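Local coordinates for protein transcriptional repressor of the blcABC operon (Agrobacterium tumefaciens, PDB 3MQ0) that represses transcription of the blcABC operon, probably by binding DNA through an IclR-type helix-turn-helix domain joined to a GAF-fold domain, and is regulated through oligomerization, at residues Ala223-Tyr228 against Glu266-Arg271; Val121-Arg126 against Ala232-Ala237; Gly161-Ser166 against Ala200-Arg205; Val131-Cys136 against Ile149-Pro154; Ala155-Thr160 against Asp211-Glu216. All blocks are in the same frame, centred on the assembly; numbering follows the deposited sequence.

Contact 1: Ala223-Tyr228 against Glu266-Arg271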
# COMPACT_ATOMS: atom_id res chain seq x y z
N ALA B 223 -18.71 -4.42 -16.90
CA ALA B 223 -18.56 -4.43 -15.45
C ALA B 223 -17.24 -3.77 -15.04
O ALA B 223 -16.31 -3.65 -15.85
CB ALA B 223 -18.60 -5.86 -14.91
N ALA B 224 -17.15 -3.36 -13.78
CA ALA B 224 -15.99 -2.62 -13.32
C ALA B 224 -14.94 -3.53 -12.68
O ALA B 224 -15.26 -4.46 -11.95
CB ALA B 224 -16.41 -1.57 -12.30
N ILE B 225 -13.68 -3.23 -12.96
CA ILE B 225 -12.54 -3.89 -12.31
C ILE B 225 -11.97 -2.88 -11.34
O ILE B 225 -11.74 -1.72 -11.70
CB ILE B 225 -11.46 -4.27 -13.35
CG1 ILE B 225 -12.03 -5.15 -14.47
CG2 ILE B 225 -10.25 -4.92 -12.66
CD1 ILE B 225 -12.72 -6.38 -14.00
N ARG B 226 -11.74 -3.30 -10.10
CA ARG B 226 -11.21 -2.39 -9.10
C ARG B 226 -9.81 -2.79 -8.66
O ARG B 226 -9.48 -3.98 -8.62
CB ARG B 226 -12.15 -2.31 -7.91
CG ARG B 226 -13.48 -1.68 -8.31
CD ARG B 226 -14.52 -1.67 -7.21
NE ARG B 226 -15.81 -1.27 -7.78
CZ ARG B 226 -16.17 -0.02 -8.05
NH1 ARG B 226 -15.34 0.97 -7.78
NH2 ARG B 226 -17.36 0.23 -8.58
N ASP B 227 -9.00 -1.79 -8.32
CA ASP B 227 -7.62 -2.02 -7.88
C ASP B 227 -7.56 -2.10 -6.37
O ASP B 227 -8.59 -1.96 -5.69
CB ASP B 227 -6.69 -0.90 -8.39
CG ASP B 227 -7.11 0.49 -7.93
OD1 ASP B 227 -7.55 0.65 -6.77
OD2 ASP B 227 -6.99 1.44 -8.74
N TYR B 228 -6.37 -2.30 -5.83
CA TYR B 228 -6.24 -2.52 -4.40
C TYR B 228 -6.90 -1.39 -3.62
O TYR B 228 -7.46 -1.60 -2.56
CB TYR B 228 -4.77 -2.69 -4.01
CG TYR B 228 -3.93 -1.45 -4.17
CD1 TYR B 228 -3.61 -0.66 -3.07
CD2 TYR B 228 -3.46 -1.07 -5.42
CE1 TYR B 228 -2.84 0.48 -3.22
CE2 TYR B 228 -2.69 0.07 -5.58
CZ TYR B 228 -2.38 0.84 -4.47
OH TYR B 228 -1.61 1.97 -4.63
N GLU B 266 -10.16 -8.95 -7.23
CA GLU B 266 -9.50 -9.61 -6.11
C GLU B 266 -8.07 -10.02 -6.47
O GLU B 266 -7.15 -9.90 -5.67
CB GLU B 266 -10.31 -10.83 -5.66
CG GLU B 266 -9.83 -11.40 -4.35
CD GLU B 266 -10.74 -12.48 -3.82
OE1 GLU B 266 -10.72 -13.60 -4.37
OE2 GLU B 266 -11.49 -12.21 -2.85
N LYS B 267 -7.87 -10.48 -7.70
CA LYS B 267 -6.54 -10.83 -8.14
C LYS B 267 -5.62 -9.62 -8.19
O LYS B 267 -4.41 -9.77 -8.16
CB LYS B 267 -6.60 -11.51 -9.52
CG LYS B 267 -7.27 -12.87 -9.47
CD LYS B 267 -7.27 -13.52 -10.85
CE LYS B 267 -7.80 -14.95 -10.76
NZ LYS B 267 -8.04 -15.53 -12.12
N LEU B 268 -6.20 -8.43 -8.25
CA LEU B 268 -5.42 -7.20 -8.35
C LEU B 268 -5.26 -6.49 -7.02
O LEU B 268 -4.69 -5.40 -6.95
CB LEU B 268 -6.05 -6.25 -9.38
CG LEU B 268 -6.21 -6.81 -10.79
CD1 LEU B 268 -6.93 -5.79 -11.68
CD2 LEU B 268 -4.86 -7.18 -11.38
N GLY B 269 -5.78 -7.10 -5.96
CA GLY B 269 -5.61 -6.57 -4.62
C GLY B 269 -6.85 -6.00 -3.98
O GLY B 269 -6.84 -5.67 -2.80
N TYR B 270 -7.94 -5.88 -4.75
CA TYR B 270 -9.19 -5.38 -4.19
C TYR B 270 -9.75 -6.33 -3.13
O TYR B 270 -9.80 -7.54 -3.32
CB TYR B 270 -10.22 -5.18 -5.31
CG TYR B 270 -11.57 -4.69 -4.83
CD1 TYR B 270 -11.69 -3.45 -4.21
CD2 TYR B 270 -12.71 -5.46 -5.00
CE1 TYR B 270 -12.92 -2.99 -3.78
CE2 TYR B 270 -13.94 -5.01 -4.57
CZ TYR B 270 -14.04 -3.77 -3.96
OH TYR B 270 -15.27 -3.32 -3.52
N ARG B 271 -10.17 -5.75 -2.00
CA ARG B 271 -10.79 -6.50 -0.91
C ARG B 271 -12.21 -6.00 -0.70
O ARG B 271 -12.42 -4.93 -0.13
CB ARG B 271 -10.00 -6.30 0.39
CG ARG B 271 -8.59 -6.84 0.35
CD ARG B 271 -8.61 -8.35 0.41
NE ARG B 271 -9.31 -8.81 1.61
CZ ARG B 271 -9.64 -10.07 1.84
NH1 ARG B 271 -9.35 -11.01 0.96
NH2 ARG B 271 -10.27 -10.39 2.96
O HOH W 1 -4.20 -2.93 -7.81
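Tyr-270 sets its CG anti to the backbone N (chi1 179°), and Arg-226 sets its own anti to the carbonyl carbon (chi1 -65°) before running extended from CG to NE; the two side chains therefore lie alongside each other and point the same way. Arg-226 meets the phenol with its aliphatic part. Arg-226 CB sits over one face, offset toward the rim, in a CH-pi contact 4.1 Å from the centroid of the Tyr-270 ring, and Arg-226 CD follows at 3.9 Å from Tyr-270 CZ. The guanidinium, tilted 44° to the ring, is held by the carbonyl O of Gly-230 instead. Leu-268, with CG anti to its carbonyl carbon, crosses Ile-225 obliquely, and its CD1 reaches Ile-225 CG2 at 3.6 Å. Helix 247-267 ends here in a Schellman motif, in which Gly-269 takes a positive phi and its N bonds back to Glu-266 O. Strand 218-226 of the GAF-fold sheet finishes beside this turn. With no side chain on Gly-269, the backbones approach to 4.1 Å between the CA atoms of Tyr-228 and Gly-269. No direct hydrogen bond joins the segments. A water bridges them, accepting from Tyr-228 N at 3.0 Å and donating to Leu-268 O at 2.7 Å; it lies in the plane of the Tyr-228 ring, at its edge. Tyr-228 also packs on Leu-90 of the second subunit, while Leu-268 rests against Ile-102 and Thr-105 of helix 102-110.

Contact 2: Val121-Arg126 against Ala232-Ala237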
# COMPACT_ATOMS: atom_id res chain seq x y z
N VAL B 121 -14.42 -10.40 -25.69
CA VAL B 121 -14.27 -9.73 -24.39
C VAL B 121 -13.22 -8.66 -24.50
O VAL B 121 -12.13 -8.91 -25.03
CB VAL B 121 -13.81 -10.73 -23.31
CG1 VAL B 121 -13.90 -10.08 -21.92
CG2 VAL B 121 -14.64 -12.00 -23.38
N THR B 122 -13.53 -7.46 -24.00
CA THR B 122 -12.59 -6.35 -24.07
C THR B 122 -12.25 -5.85 -22.68
O THR B 122 -13.01 -6.05 -21.74
CB THR B 122 -13.17 -5.17 -24.88
OG1 THR B 122 -14.44 -4.82 -24.33
CG2 THR B 122 -13.37 -5.56 -26.32
N LEU B 123 -11.09 -5.22 -22.57
CA LEU B 123 -10.62 -4.63 -21.32
C LEU B 123 -10.20 -3.22 -21.67
O LEU B 123 -9.42 -3.01 -22.60
CB LEU B 123 -9.40 -5.39 -20.82
CG LEU B 123 -8.72 -4.88 -19.54
CD1 LEU B 123 -9.63 -5.14 -18.36
CD2 LEU B 123 -7.35 -5.57 -19.35
N THR B 124 -10.71 -2.24 -20.92
CA THR B 124 -10.44 -0.85 -21.23
C THR B 124 -10.07 -0.05 -20.00
O THR B 124 -10.33 -0.47 -18.87
CB THR B 124 -11.68 -0.16 -21.81
OG1 THR B 124 -12.68 -0.05 -20.79
CG2 THR B 124 -12.23 -0.94 -23.00
N VAL B 125 -9.47 1.11 -20.22
CA VAL B 125 -9.29 2.10 -19.16
C VAL B 125 -9.90 3.39 -19.63
O VAL B 125 -9.99 3.59 -20.83
CB VAL B 125 -7.80 2.34 -18.83
CG1 VAL B 125 -7.16 1.05 -18.31
CG2 VAL B 125 -7.06 2.82 -20.07
N ARG B 126 -10.33 4.24 -18.70
CA ARG B 126 -10.86 5.56 -19.07
C ARG B 126 -9.78 6.63 -19.03
O ARG B 126 -9.03 6.73 -18.06
CB ARG B 126 -12.01 5.99 -18.14
CG ARG B 126 -12.72 7.25 -18.61
CD ARG B 126 -13.87 7.68 -17.66
NE ARG B 126 -13.39 7.95 -16.30
CZ ARG B 126 -12.87 9.10 -15.91
NH1 ARG B 126 -12.74 10.11 -16.77
NH2 ARG B 126 -12.47 9.24 -14.66
N ALA B 232 -12.35 2.22 -9.30
CA ALA B 232 -12.56 1.56 -10.58
C ALA B 232 -11.41 1.91 -11.51
O ALA B 232 -11.28 3.05 -11.94
CB ALA B 232 -13.87 1.97 -11.18
N SER B 233 -10.57 0.93 -11.83
CA SER B 233 -9.36 1.19 -12.59
C SER B 233 -9.48 0.78 -14.04
O SER B 233 -8.73 1.26 -14.90
CB SER B 233 -8.16 0.47 -11.95
OG SER B 233 -8.35 -0.94 -11.94
N ALA B 234 -10.41 -0.13 -14.32
CA ALA B 234 -10.58 -0.64 -15.68
C ALA B 234 -12.00 -1.15 -15.84
O ALA B 234 -12.73 -1.29 -14.87
CB ALA B 234 -9.57 -1.75 -15.97
N GLY B 235 -12.38 -1.43 -17.08
CA GLY B 235 -13.68 -2.00 -17.37
C GLY B 235 -13.51 -3.26 -18.20
O GLY B 235 -12.56 -3.38 -18.98
N ILE B 236 -14.41 -4.21 -18.02
CA ILE B 236 -14.45 -5.39 -18.86
C ILE B 236 -15.82 -5.46 -19.51
O ILE B 236 -16.84 -5.12 -18.87
CB ILE B 236 -14.13 -6.66 -18.06
CG1 ILE B 236 -14.12 -7.88 -18.97
CG2 ILE B 236 -15.13 -6.90 -16.92
CD1 ILE B 236 -13.72 -9.17 -18.23
N ALA B 237 -15.88 -5.88 -20.77
CA ALA B 237 -17.18 -6.02 -21.43
C ALA B 237 -17.22 -7.25 -22.31
O ALA B 237 -16.20 -7.69 -22.82
CB ALA B 237 -17.50 -4.77 -22.28
O HOH W 2 -16.29 -6.62 -25.73
O HOH W 3 -9.81 3.68 -15.96
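The flat groups joining strands 121-126 and 232-237 are peptide units, and the carbonyl oxygens of the two strands receive their N-H groups in different ways. Toward Ala-237 O and Gly-235 O the donors, Thr-122 N and Thr-124 N, lie in the carbonyl plane; toward Thr-122 O and Thr-124 O, the returning N-H groups of Ala-237 and Gly-235 come from above the plane, 25° and 27° out of it. These four bonds, among them one of 2.9 Å from Thr-124 N to Gly-235 O, make the antiparallel pairing at the middle of the GAF-fold sheet. Thr-122 with Ala-237 and Thr-124 with Gly-235 are hydrogen-bonded pairs; Leu-123 with Ile-236 is a non-hydrogen-bonded one. On the Leu-123 side, Ile-236 holds CG1 anti to its backbone N (chi1 -178°) and crosses Val-121 obliquely, CG1 lying 3.7 Å from Val-121 CG1. Leu-123 CD1 turns to Ala-234 CB at 4.1 Å, and helix 102-110 packs on this face through Phe-106 and Ile-102. The other face carries Thr-122, Thr-124 and Ala-237. There Thr-124 OG1, in the crowded position between N and the carbonyl carbon, bonds to Thr-160 OG1 of helix 159-165. Ser-233 and Ala-234 form a classic beta bulge against Ile-225. Beyond the last direct bond a water continues the pairing, accepting from Arg-126 N at 2.8 Å and donating to Ser-233 O at 2.9 Å.

Contact 3: Gly161-Ser166 against Ala200-Arg205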
# COMPACT_ATOMS: atom_id res chain seq x y z
N GLY B 161 -17.35 2.17 -20.77
CA GLY B 161 -17.40 3.61 -20.57
C GLY B 161 -18.50 3.99 -19.58
O GLY B 161 -18.26 4.74 -18.65
N LYS B 162 -19.71 3.46 -19.77
CA LYS B 162 -20.80 3.71 -18.83
C LYS B 162 -20.46 3.24 -17.41
O LYS B 162 -20.72 3.94 -16.44
CB LYS B 162 -22.10 3.05 -19.31
CG LYS B 162 -22.65 3.62 -20.62
CD LYS B 162 -23.83 2.78 -21.12
CE LYS B 162 -24.11 3.02 -22.61
NZ LYS B 162 -24.59 4.42 -22.80
N ILE B 163 -19.90 2.05 -17.28
CA ILE B 163 -19.60 1.56 -15.94
C ILE B 163 -18.51 2.43 -15.28
O ILE B 163 -18.63 2.77 -14.11
CB ILE B 163 -19.29 0.03 -15.88
CG1 ILE B 163 -19.36 -0.48 -14.43
CG2 ILE B 163 -17.93 -0.27 -16.43
CD1 ILE B 163 -20.73 -0.88 -13.96
N LEU B 164 -17.48 2.80 -16.03
CA LEU B 164 -16.43 3.65 -15.47
C LEU B 164 -16.94 5.06 -15.15
O LEU B 164 -16.56 5.65 -14.14
CB LEU B 164 -15.19 3.69 -16.37
CG LEU B 164 -14.54 2.30 -16.57
CD1 LEU B 164 -13.46 2.35 -17.63
CD2 LEU B 164 -13.99 1.78 -15.24
N LEU B 165 -17.81 5.60 -15.99
CA LEU B 165 -18.40 6.92 -15.73
C LEU B 165 -19.39 6.89 -14.56
O LEU B 165 -19.67 7.92 -13.94
CB LEU B 165 -19.12 7.45 -16.98
CG LEU B 165 -18.23 7.90 -18.14
CD1 LEU B 165 -19.07 8.30 -19.35
CD2 LEU B 165 -17.31 9.07 -17.72
N SER B 166 -19.92 5.71 -14.24
CA SER B 166 -20.92 5.63 -13.19
C SER B 166 -20.30 5.90 -11.81
O SER B 166 -21.02 6.13 -10.85
CB SER B 166 -21.68 4.29 -13.21
OG SER B 166 -20.89 3.24 -12.70
N ALA B 200 -27.40 5.88 -13.34
CA ALA B 200 -28.13 5.51 -12.12
C ALA B 200 -28.50 4.04 -12.15
O ALA B 200 -28.33 3.32 -11.16
CB ALA B 200 -29.38 6.37 -11.96
N LEU B 201 -29.03 3.59 -13.28
CA LEU B 201 -29.42 2.19 -13.44
C LEU B 201 -28.18 1.30 -13.34
O LEU B 201 -28.21 0.24 -12.72
CB LEU B 201 -30.11 1.99 -14.79
CG LEU B 201 -30.61 0.58 -15.15
CD1 LEU B 201 -31.52 0.02 -14.06
CD2 LEU B 201 -31.36 0.63 -16.50
N THR B 202 -27.08 1.75 -13.94
CA THR B 202 -25.83 0.99 -13.92
C THR B 202 -25.32 0.76 -12.51
O THR B 202 -24.93 -0.34 -12.16
CB THR B 202 -24.73 1.67 -14.79
OG1 THR B 202 -25.20 1.80 -16.13
CG2 THR B 202 -23.45 0.84 -14.82
N ARG B 203 -25.33 1.82 -11.71
CA ARG B 203 -24.93 1.77 -10.30
C ARG B 203 -25.77 0.78 -9.51
O ARG B 203 -25.24 0.04 -8.68
CB ARG B 203 -25.13 3.15 -9.66
CG ARG B 203 -23.90 4.01 -9.60
CD ARG B 203 -24.25 5.42 -9.07
NE ARG B 203 -23.74 6.39 -10.02
CZ ARG B 203 -24.44 7.35 -10.59
NH1 ARG B 203 -25.73 7.55 -10.28
NH2 ARG B 203 -23.84 8.15 -11.44
N ALA B 204 -27.07 0.79 -9.74
CA ALA B 204 -27.97 -0.06 -8.97
C ALA B 204 -27.78 -1.56 -9.24
O ALA B 204 -28.01 -2.39 -8.36
CB ALA B 204 -29.42 0.34 -9.22
N ARG B 205 -27.37 -1.92 -10.43
CA ARG B 205 -27.21 -3.31 -10.74
C ARG B 205 -25.78 -3.78 -10.83
O ARG B 205 -25.55 -4.94 -10.73
CB ARG B 205 -27.99 -3.68 -11.96
CG ARG B 205 -27.65 -2.96 -13.13
CD ARG B 205 -28.64 -3.12 -14.20
NE ARG B 205 -28.15 -2.46 -15.37
CZ ARG B 205 -28.81 -2.32 -16.49
NH1 ARG B 205 -29.99 -2.84 -16.62
NH2 ARG B 205 -28.27 -1.67 -17.47
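Thr-202 is the first residue of 200-205 to meet the other helix. Its CG2 stands anti to the backbone N (chi1 -59° for OG1) and heads for helix 159-165, while OG1, beside its own backbone N, bonds to Glu-198 O one turn earlier. The hydroxyl is thus turned back on its own helix, and the methyl makes the contact. Thr-202 CG2 presses on Ile-163 CD1 at 3.3 Å, tighter than usual for two carbons, with the side chains crossing obliquely. Ile-163 has CG1 anti to its backbone N, and the turn at chi2 brings CD1 to Thr-202. The same Thr-202 methyl stands 4.1 Å from Ser-166 OG. Helix 192-205 thereby packs against the C-terminal end of the short helix 159-165, both in the GAF-fold region of the repressor; Ser-208, opening the edge strand 208-211, touches both Ile-163 and Thr-202. Arg-203 follows with a polar link; near the C-terminal end of the helix its positive charge would probably be favoured. Its chain bends at chi3 (-127°) so that NE points at Ser-166 O, giving a hydrogen bond of 2.9 Å from Arg-203 NE to Ser-166 O that is almost straight, 175° at the hydrogen. The oxygen lies at the edge of the guanidinium, almost in its plane, and receives the N-H on a lone pair; Arg-203 CG also passes 4.2 Å from Ser-166 CB. Ser-166 is itself steadied by its hydroxyl, which donates to Ile-163 O at 2.7 Å from OG, on a lone pair of that carbonyl.

Contact 4: Val131-Cys136 against Ile149-Pro154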
# COMPACT_ATOMS: atom_id res chain seq x y z
N VAL B 131 -12.68 5.83 -23.66
CA VAL B 131 -12.09 4.59 -23.16
C VAL B 131 -11.00 4.17 -24.15
O VAL B 131 -11.10 4.46 -25.33
CB VAL B 131 -13.11 3.46 -22.98
CG1 VAL B 131 -14.15 3.83 -21.90
CG2 VAL B 131 -13.81 3.12 -24.29
N VAL B 132 -9.96 3.52 -23.64
CA VAL B 132 -8.85 3.03 -24.46
C VAL B 132 -8.77 1.52 -24.28
O VAL B 132 -8.78 1.03 -23.15
CB VAL B 132 -7.52 3.67 -24.01
CG1 VAL B 132 -6.36 3.13 -24.84
CG2 VAL B 132 -7.61 5.19 -24.11
N TYR B 133 -8.74 0.80 -25.39
CA TYR B 133 -8.72 -0.67 -25.37
C TYR B 133 -7.33 -1.18 -25.07
O TYR B 133 -6.39 -0.90 -25.80
CB TYR B 133 -9.30 -1.25 -26.69
CG TYR B 133 -10.76 -0.96 -26.71
CD1 TYR B 133 -11.22 0.27 -27.13
CD2 TYR B 133 -11.68 -1.85 -26.16
CE1 TYR B 133 -12.57 0.60 -27.06
CE2 TYR B 133 -13.02 -1.53 -26.08
CZ TYR B 133 -13.46 -0.31 -26.54
OH TYR B 133 -14.79 0.02 -26.47
N ILE B 134 -7.18 -1.89 -23.95
CA ILE B 134 -5.87 -2.42 -23.60
C ILE B 134 -5.78 -3.93 -23.67
O ILE B 134 -4.69 -4.51 -23.60
CB ILE B 134 -5.40 -1.94 -22.21
CG1 ILE B 134 -6.37 -2.38 -21.11
CG2 ILE B 134 -5.27 -0.42 -22.20
CD1 ILE B 134 -5.82 -2.20 -19.69
N GLY B 135 -6.93 -4.59 -23.79
CA GLY B 135 -6.97 -6.03 -23.95
C GLY B 135 -8.18 -6.45 -24.75
O GLY B 135 -9.20 -5.76 -24.73
N CYS B 136 -8.07 -7.55 -25.48
CA CYS B 136 -9.19 -8.04 -26.27
C CYS B 136 -9.05 -9.52 -26.55
O CYS B 136 -8.03 -9.95 -27.10
CB CYS B 136 -9.30 -7.27 -27.60
SG CYS B 136 -10.71 -7.79 -28.65
N ILE B 149 -6.21 -3.10 -29.98
CA ILE B 149 -5.48 -2.54 -28.84
C ILE B 149 -5.05 -1.11 -29.18
O ILE B 149 -4.60 -0.83 -30.30
CB ILE B 149 -4.24 -3.41 -28.46
CG1 ILE B 149 -4.64 -4.88 -28.29
CG2 ILE B 149 -3.54 -2.84 -27.21
CD1 ILE B 149 -5.62 -5.13 -27.15
N GLY B 150 -5.23 -0.18 -28.24
CA GLY B 150 -4.86 1.21 -28.45
C GLY B 150 -5.96 2.09 -29.02
O GLY B 150 -5.87 3.32 -29.02
N MET B 151 -7.00 1.46 -29.55
CA MET B 151 -8.16 2.16 -30.11
C MET B 151 -8.90 2.96 -29.03
O MET B 151 -8.85 2.60 -27.86
CB MET B 151 -9.08 1.11 -30.73
CG MET B 151 -10.51 1.49 -30.90
SD MET B 151 -11.32 0.15 -31.78
CE MET B 151 -12.93 0.18 -31.03
N ARG B 152 -9.52 4.08 -29.43
CA ARG B 152 -10.32 4.93 -28.52
C ARG B 152 -11.76 5.06 -28.98
O ARG B 152 -12.03 5.16 -30.17
CB ARG B 152 -9.74 6.34 -28.45
CG ARG B 152 -8.27 6.37 -28.08
CD ARG B 152 -7.70 7.76 -27.90
NE ARG B 152 -6.39 7.61 -27.27
CZ ARG B 152 -6.08 8.00 -26.04
NH1 ARG B 152 -6.98 8.63 -25.29
NH2 ARG B 152 -4.86 7.79 -25.57
N LEU B 153 -12.68 5.09 -28.01
CA LEU B 153 -14.09 5.37 -28.28
C LEU B 153 -14.64 6.30 -27.19
O LEU B 153 -14.09 6.36 -26.09
CB LEU B 153 -14.90 4.06 -28.28
CG LEU B 153 -14.72 3.21 -29.54
CD1 LEU B 153 -15.53 1.92 -29.42
CD2 LEU B 153 -15.14 3.99 -30.76
N PRO B 154 -15.74 7.02 -27.48
CA PRO B 154 -16.37 7.87 -26.46
C PRO B 154 -16.90 7.06 -25.29
O PRO B 154 -17.69 6.14 -25.48
CB PRO B 154 -17.53 8.53 -27.20
CG PRO B 154 -17.16 8.44 -28.66
CD PRO B 154 -16.39 7.16 -28.80
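Four backbone hydrogen bonds tie 131-136 to 149-154. Val-131 is satisfied at both ends by Leu-153: its N donates to Leu-153 O at 2.9 Å, nearly along the C=O axis, and its O accepts from Leu-153 N at 3.2 Å. Tyr-133 N donates to Met-151 O at 3.1 Å, and Tyr-133 O takes Gly-150 N at 2.8 Å in an almost straight bond (177°). Gly-150 has a positive phi of 90°, a backbone shape that calls for glycine. Strand 152-154 so becomes the outermost antiparallel strand of the six-stranded sheet in the GAF fold, next to strand 130-137, whose Ile-134 and Gly-135 form a classic beta bulge against Leu-123. Met-151 O also lies in the plane of the Tyr-133 ring, at its edge. Met-151 runs alongside that ring in a Met-aromatic contact, SD standing oblique to it at 5.3 Å from the centroid, while Leu-153 CD1 comes to Tyr-133 OH at 3.6 Å. On the opposite face of the sheet Val-132 CG2 lies over the centre of the Arg-152 guanidinium, 3.6 Å above its plane; that charge has long, weak ion pairs with Glu-130 and Glu-127.

Contact 5: Ala155-Thr160 against Asp211-Glu216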
# COMPACT_ATOMS: atom_id res chain seq x y z
N ALA B 155 -16.46 7.40 -24.09
CA ALA B 155 -16.90 6.71 -22.88
C ALA B 155 -18.42 6.65 -22.71
O ALA B 155 -18.94 5.66 -22.21
CB ALA B 155 -16.26 7.34 -21.65
N PRO B 156 -19.15 7.71 -23.11
CA PRO B 156 -20.59 7.64 -22.83
C PRO B 156 -21.33 6.57 -23.63
O PRO B 156 -22.41 6.18 -23.22
CB PRO B 156 -21.10 9.03 -23.25
CG PRO B 156 -19.93 9.91 -23.04
CD PRO B 156 -18.73 9.08 -23.47
N PHE B 157 -20.75 6.13 -24.75
CA PHE B 157 -21.43 5.18 -25.63
C PHE B 157 -21.10 3.69 -25.37
O PHE B 157 -21.88 2.81 -25.73
CB PHE B 157 -21.13 5.51 -27.10
CG PHE B 157 -21.46 6.94 -27.52
CD1 PHE B 157 -22.44 7.67 -26.87
CD2 PHE B 157 -20.80 7.52 -28.59
CE1 PHE B 157 -22.74 8.97 -27.27
CE2 PHE B 157 -21.08 8.83 -28.99
CZ PHE B 157 -22.07 9.54 -28.32
N THR B 158 -19.96 3.40 -24.76
CA THR B 158 -19.53 2.00 -24.62
C THR B 158 -20.00 1.40 -23.29
O THR B 158 -20.28 2.14 -22.34
CB THR B 158 -17.98 1.87 -24.68
OG1 THR B 158 -17.41 2.61 -23.60
CG2 THR B 158 -17.42 2.43 -25.98
N ALA B 159 -20.06 0.07 -23.19
CA ALA B 159 -20.46 -0.54 -21.92
C ALA B 159 -19.41 -0.29 -20.84
O ALA B 159 -19.76 0.07 -19.73
CB ALA B 159 -20.71 -2.05 -22.09
N THR B 160 -18.13 -0.47 -21.16
CA THR B 160 -17.10 -0.16 -20.15
C THR B 160 -17.10 1.31 -19.78
O THR B 160 -16.86 1.64 -18.62
CB THR B 160 -15.66 -0.52 -20.58
OG1 THR B 160 -15.33 0.18 -21.78
CG2 THR B 160 -15.50 -2.02 -20.81
N ASP B 211 -26.67 -0.92 -25.85
CA ASP B 211 -27.52 -1.56 -26.84
C ASP B 211 -27.39 -0.83 -28.17
O ASP B 211 -28.22 0.02 -28.51
CB ASP B 211 -28.97 -1.56 -26.37
CG ASP B 211 -29.86 -2.47 -27.23
OD1 ASP B 211 -29.40 -2.90 -28.31
OD2 ASP B 211 -31.01 -2.74 -26.83
N GLY B 212 -26.33 -1.16 -28.91
CA GLY B 212 -26.15 -0.63 -30.26
C GLY B 212 -25.77 0.84 -30.35
O GLY B 212 -26.09 1.50 -31.34
N GLN B 213 -25.06 1.34 -29.35
CA GLN B 213 -24.62 2.74 -29.32
C GLN B 213 -23.29 2.99 -30.03
O GLN B 213 -22.90 4.14 -30.21
CB GLN B 213 -24.56 3.25 -27.88
CG GLN B 213 -25.93 3.18 -27.21
CD GLN B 213 -26.01 3.96 -25.93
OE1 GLN B 213 -25.29 4.95 -25.73
NE2 GLN B 213 -26.90 3.52 -25.04
N ILE B 214 -22.61 1.92 -30.41
CA ILE B 214 -21.35 2.01 -31.14
C ILE B 214 -21.51 1.47 -32.56
O ILE B 214 -21.09 2.10 -33.54
CB ILE B 214 -20.24 1.19 -30.45
CG1 ILE B 214 -19.93 1.76 -29.07
CG2 ILE B 214 -18.99 1.13 -31.34
CD1 ILE B 214 -19.40 3.18 -29.11
N ARG B 215 -22.11 0.30 -32.66
CA ARG B 215 -22.47 -0.27 -33.95
C ARG B 215 -23.88 -0.80 -33.89
O ARG B 215 -24.26 -1.46 -32.93
CB ARG B 215 -21.52 -1.41 -34.33
CG ARG B 215 -20.21 -0.99 -34.95
CD ARG B 215 -19.69 -2.06 -35.91
NE ARG B 215 -18.32 -1.80 -36.34
CZ ARG B 215 -17.98 -0.94 -37.30
NH1 ARG B 215 -18.91 -0.24 -37.94
NH2 ARG B 215 -16.70 -0.78 -37.61
N GLU B 216 -24.66 -0.54 -34.93
CA GLU B 216 -26.00 -1.10 -35.00
C GLU B 216 -25.90 -2.62 -34.97
O GLU B 216 -25.07 -3.22 -35.65
CB GLU B 216 -26.71 -0.61 -36.26
CG GLU B 216 -26.58 0.89 -36.46
CD GLU B 216 -27.82 1.51 -37.07
OE1 GLU B 216 -28.19 1.13 -38.20
OE2 GLU B 216 -28.43 2.38 -36.40
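Gln-213 OE1 is gripped by two donors, Val-189 N and Lys-162 NZ, while NE2 of the same amide donates to Glu-198 OE2, so both ends of this buried group are held. Here the loop after edge strand 208-211 of the GAF-fold domain packs on the residues leading into helix 159-165. Lys-162 is shared, since its NZ also bonds to Pro-156 O and makes a salt bridge with Glu-198; its positive charge would probably polarise the side-chain C=O of Gln-213. Across the contact itself no hydrogen bond forms. With CG anti to its carbonyl carbon (chi1 -60°) and the chain extended beyond, Gln-213 crosses Phe-157 at about a right angle, its amide plane 58° from the ring. Gln-213 CB rests 3.5 Å from Phe-157 O, and OE1 comes to 3.9 Å from Phe-157 CA. Ile-214 supplies the apolar half: CG1, placed beside its backbone N, carries CD1 between Phe-157 and Thr-158. Thr-158 is the N-cap of the helix. Its OG1, in the crowded position between the backbone N and the carbonyl carbon (chi1 61°), accepts from Gly-161 N, and its CG2 is turned to Ile-214. Leu-153 of strand 152-154 touches both Thr-158 and Ile-214. Ile-214 CD1 ends 3.5 Å from Phe-157 CB and 3.8 Å from Thr-158 CG2.

Overall arrangement
All five contacts gather in or beside the GAF-fold domain. Contacts 2 and 4 are neighbours in its six-stranded sheet, with centres about 9 Å apart, joined where strand 120-127 bonds to strand 130-137; contact 1 joins the next strand of the sheet, 218-226, to the end of helix 247-267. Helix 159-165 serves contacts 3 and 5, whose centres lie about 13 Å apart and which are linked by Lys-162 NZ, bonded to Pro-156 O and Gln-213 OE1. Along the chain, contacts 4, 5 and 3 all fall between the two strands of contact 2, whereas contacts 1 and 2 interleave. Contacts 1 and 5 are farthest apart, about 24 Å between centres. Contact 1 alone touches the second subunit.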